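Local coordinates for protein lactaldehyde dehydrogenase (Escherichia coli, PDB 2IMP) that oxidises lactaldehyde irreversibly to lactate with NAD+ as cofactor, and also accepts glycolaldehyde and other aldehydes, at residues Ala77-Arg82 against Ala106-Tyr111. Residues are numbered along the deposited sequence; the frame is centred on the assembly and turned at random.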
# COMPACT_ATOMS: atom_id res chain seq x y z
N ALA A 77 26.27 10.11 -11.37
CA ALA A 77 27.55 9.66 -11.91
C ALA A 77 28.52 10.85 -12.12
O ALA A 77 29.72 10.72 -11.92
CB ALA A 77 27.33 8.93 -13.23
N GLY A 78 27.96 12.00 -12.50
CA GLY A 78 28.78 13.18 -12.69
C GLY A 78 29.31 13.65 -11.35
O GLY A 78 30.46 14.10 -11.24
N ILE A 79 28.48 13.54 -10.31
CA ILE A 79 28.88 13.93 -8.97
C ILE A 79 30.05 13.07 -8.41
O ILE A 79 31.02 13.60 -7.86
CB ILE A 79 27.69 13.85 -7.99
CG1 ILE A 79 26.68 14.96 -8.32
CG2 ILE A 79 28.18 13.93 -6.54
CD1 ILE A 79 25.38 14.87 -7.52
N ARG A 80 29.94 11.75 -8.56
CA ARG A 80 31.00 10.87 -8.10
C ARG A 80 32.35 11.16 -8.80
O ARG A 80 33.41 11.09 -8.18
CB ARG A 80 30.61 9.40 -8.30
CG ARG A 80 29.40 8.96 -7.48
CD ARG A 80 29.23 7.44 -7.47
NE ARG A 80 28.07 7.04 -6.68
CZ ARG A 80 26.84 6.89 -7.18
NH1 ARG A 80 26.62 7.09 -8.48
NH2 ARG A 80 25.84 6.55 -6.38
N GLU A 81 32.28 11.50 -10.08
CA GLU A 81 33.48 11.84 -10.85
C GLU A 81 34.21 13.10 -10.30
O GLU A 81 35.43 13.21 -10.38
CB GLU A 81 33.11 12.09 -12.32
CG GLU A 81 32.90 10.83 -13.15
CD GLU A 81 32.28 11.13 -14.50
OE1 GLU A 81 32.76 12.05 -15.19
OE2 GLU A 81 31.30 10.44 -14.88
N ARG A 82 33.43 14.02 -9.75
CA ARG A 82 33.98 15.25 -9.19
C ARG A 82 33.91 15.31 -7.65
O ARG A 82 34.03 16.39 -7.06
CB ARG A 82 33.25 16.45 -9.77
CG ARG A 82 33.33 16.54 -11.28
CD ARG A 82 32.59 17.74 -11.83
NE ARG A 82 32.90 17.91 -13.24
CZ ARG A 82 32.59 18.98 -13.97
NH1 ARG A 82 31.95 20.00 -13.42
NH2 ARG A 82 32.95 19.03 -15.24
N ALA A 106 29.28 11.67 -1.26
CA ALA A 106 29.00 10.29 -1.62
C ALA A 106 27.52 9.92 -1.33
O ALA A 106 26.87 9.26 -2.14
CB ALA A 106 29.93 9.36 -0.86
N PHE A 107 27.02 10.36 -0.18
CA PHE A 107 25.64 10.10 0.21
C PHE A 107 24.63 10.75 -0.77
O PHE A 107 23.62 10.16 -1.12
CB PHE A 107 25.37 10.63 1.62
CG PHE A 107 23.99 10.33 2.14
CD1 PHE A 107 23.62 9.03 2.48
CD2 PHE A 107 23.05 11.35 2.30
CE1 PHE A 107 22.33 8.75 2.97
CE2 PHE A 107 21.76 11.08 2.78
CZ PHE A 107 21.40 9.78 3.12
N THR A 108 24.94 11.98 -1.19
CA THR A 108 24.10 12.70 -2.13
C THR A 108 23.93 11.92 -3.46
O THR A 108 22.83 11.82 -4.00
CB THR A 108 24.68 14.11 -2.41
OG1 THR A 108 24.66 14.86 -1.20
CG2 THR A 108 23.84 14.84 -3.45
N ALA A 109 25.04 11.37 -3.96
CA ALA A 109 25.01 10.58 -5.18
C ALA A 109 24.17 9.30 -4.99
O ALA A 109 23.36 8.95 -5.84
CB ALA A 109 26.43 10.21 -5.61
N ASP A 110 24.38 8.62 -3.86
CA ASP A 110 23.60 7.42 -3.58
C ASP A 110 22.10 7.75 -3.41
O ASP A 110 21.23 7.01 -3.86
CB ASP A 110 24.10 6.72 -2.31
CG ASP A 110 25.52 6.19 -2.46
OD1 ASP A 110 25.93 5.88 -3.60
OD2 ASP A 110 26.21 6.07 -1.43
N TYR A 111 21.82 8.89 -2.78
CA TYR A 111 20.45 9.33 -2.59
C TYR A 111 19.72 9.54 -3.93
O TYR A 111 18.59 9.10 -4.12
CB TYR A 111 20.43 10.62 -1.77
CG TYR A 111 19.05 11.07 -1.33
CD1 TYR A 111 18.24 11.82 -2.19
CD2 TYR A 111 18.58 10.79 -0.05
CE1 TYR A 111 17.00 12.28 -1.78
CE2 TYR A 111 17.33 11.25 0.37
CZ TYR A 111 16.55 12.00 -0.50
OH TYR A 111 15.34 12.47 -0.08
O HOH W 1 28.46 7.62 -3.90
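The guanidinium of Arg80 has the methyl CB of Ala109 over one face, 3.6 Å above the plane and shifted toward the rim, while the carboxylate of Asp110 sits at its edge. Arg80 NH2 gives Asp110 OD1 a nearly straight hydrogen bond of 2.9 Å (165°) within a salt bridge; OD1 lies in the guanidinium plane and is met on its anti side, with the two flat groups turned 35° apart. Extended from CG to NE, the arginine chain reaches across Ala109, and its CG rests 3.7 Å from Ala109 CB. One water links Arg80, Asp110 and Ala106: it accepts from Arg80 NE and donates to Asp110 OD1 and to Ala106 O. OD1 is gripped by both NH2 and the water, and a second carboxylate, that of Asp113 one turn on, pairs with the same NH2; two acids so near would probably favour the charged arginine. An alanine at Asp110 would probably leave this NH2 with Asp113 as its remaining acidic mate, cost the water one acceptor and let the guanidinium turn more easily. Beside this charged pair the contact is apolar: Ile79 CG2 packs on Ala109 CB at 4.2 Å, and CD1 reaches Thr108 CG2 at 4.4 Å. Ile79 touches Phe188 and Ile191 of helix 183-195, whereas the side chain of Thr108, about 8 Å from that of lactate-binding Arg161 and about 10 Å from the bound lactate, meets Phe156, Phe157 and Ala160 of helix 155-168. Segments 77-81 and 106-111, of helices 65-81 and 98-116, run antiparallel (164°), axes 9.0 Å apart at closest approach, Ile79 opposite Ala109: an antiparallel helix pair, apolar inside and salt-bridged at its exposed edge, that neighbours but does not line the substrate site of this aldehyde dehydrogenase fold.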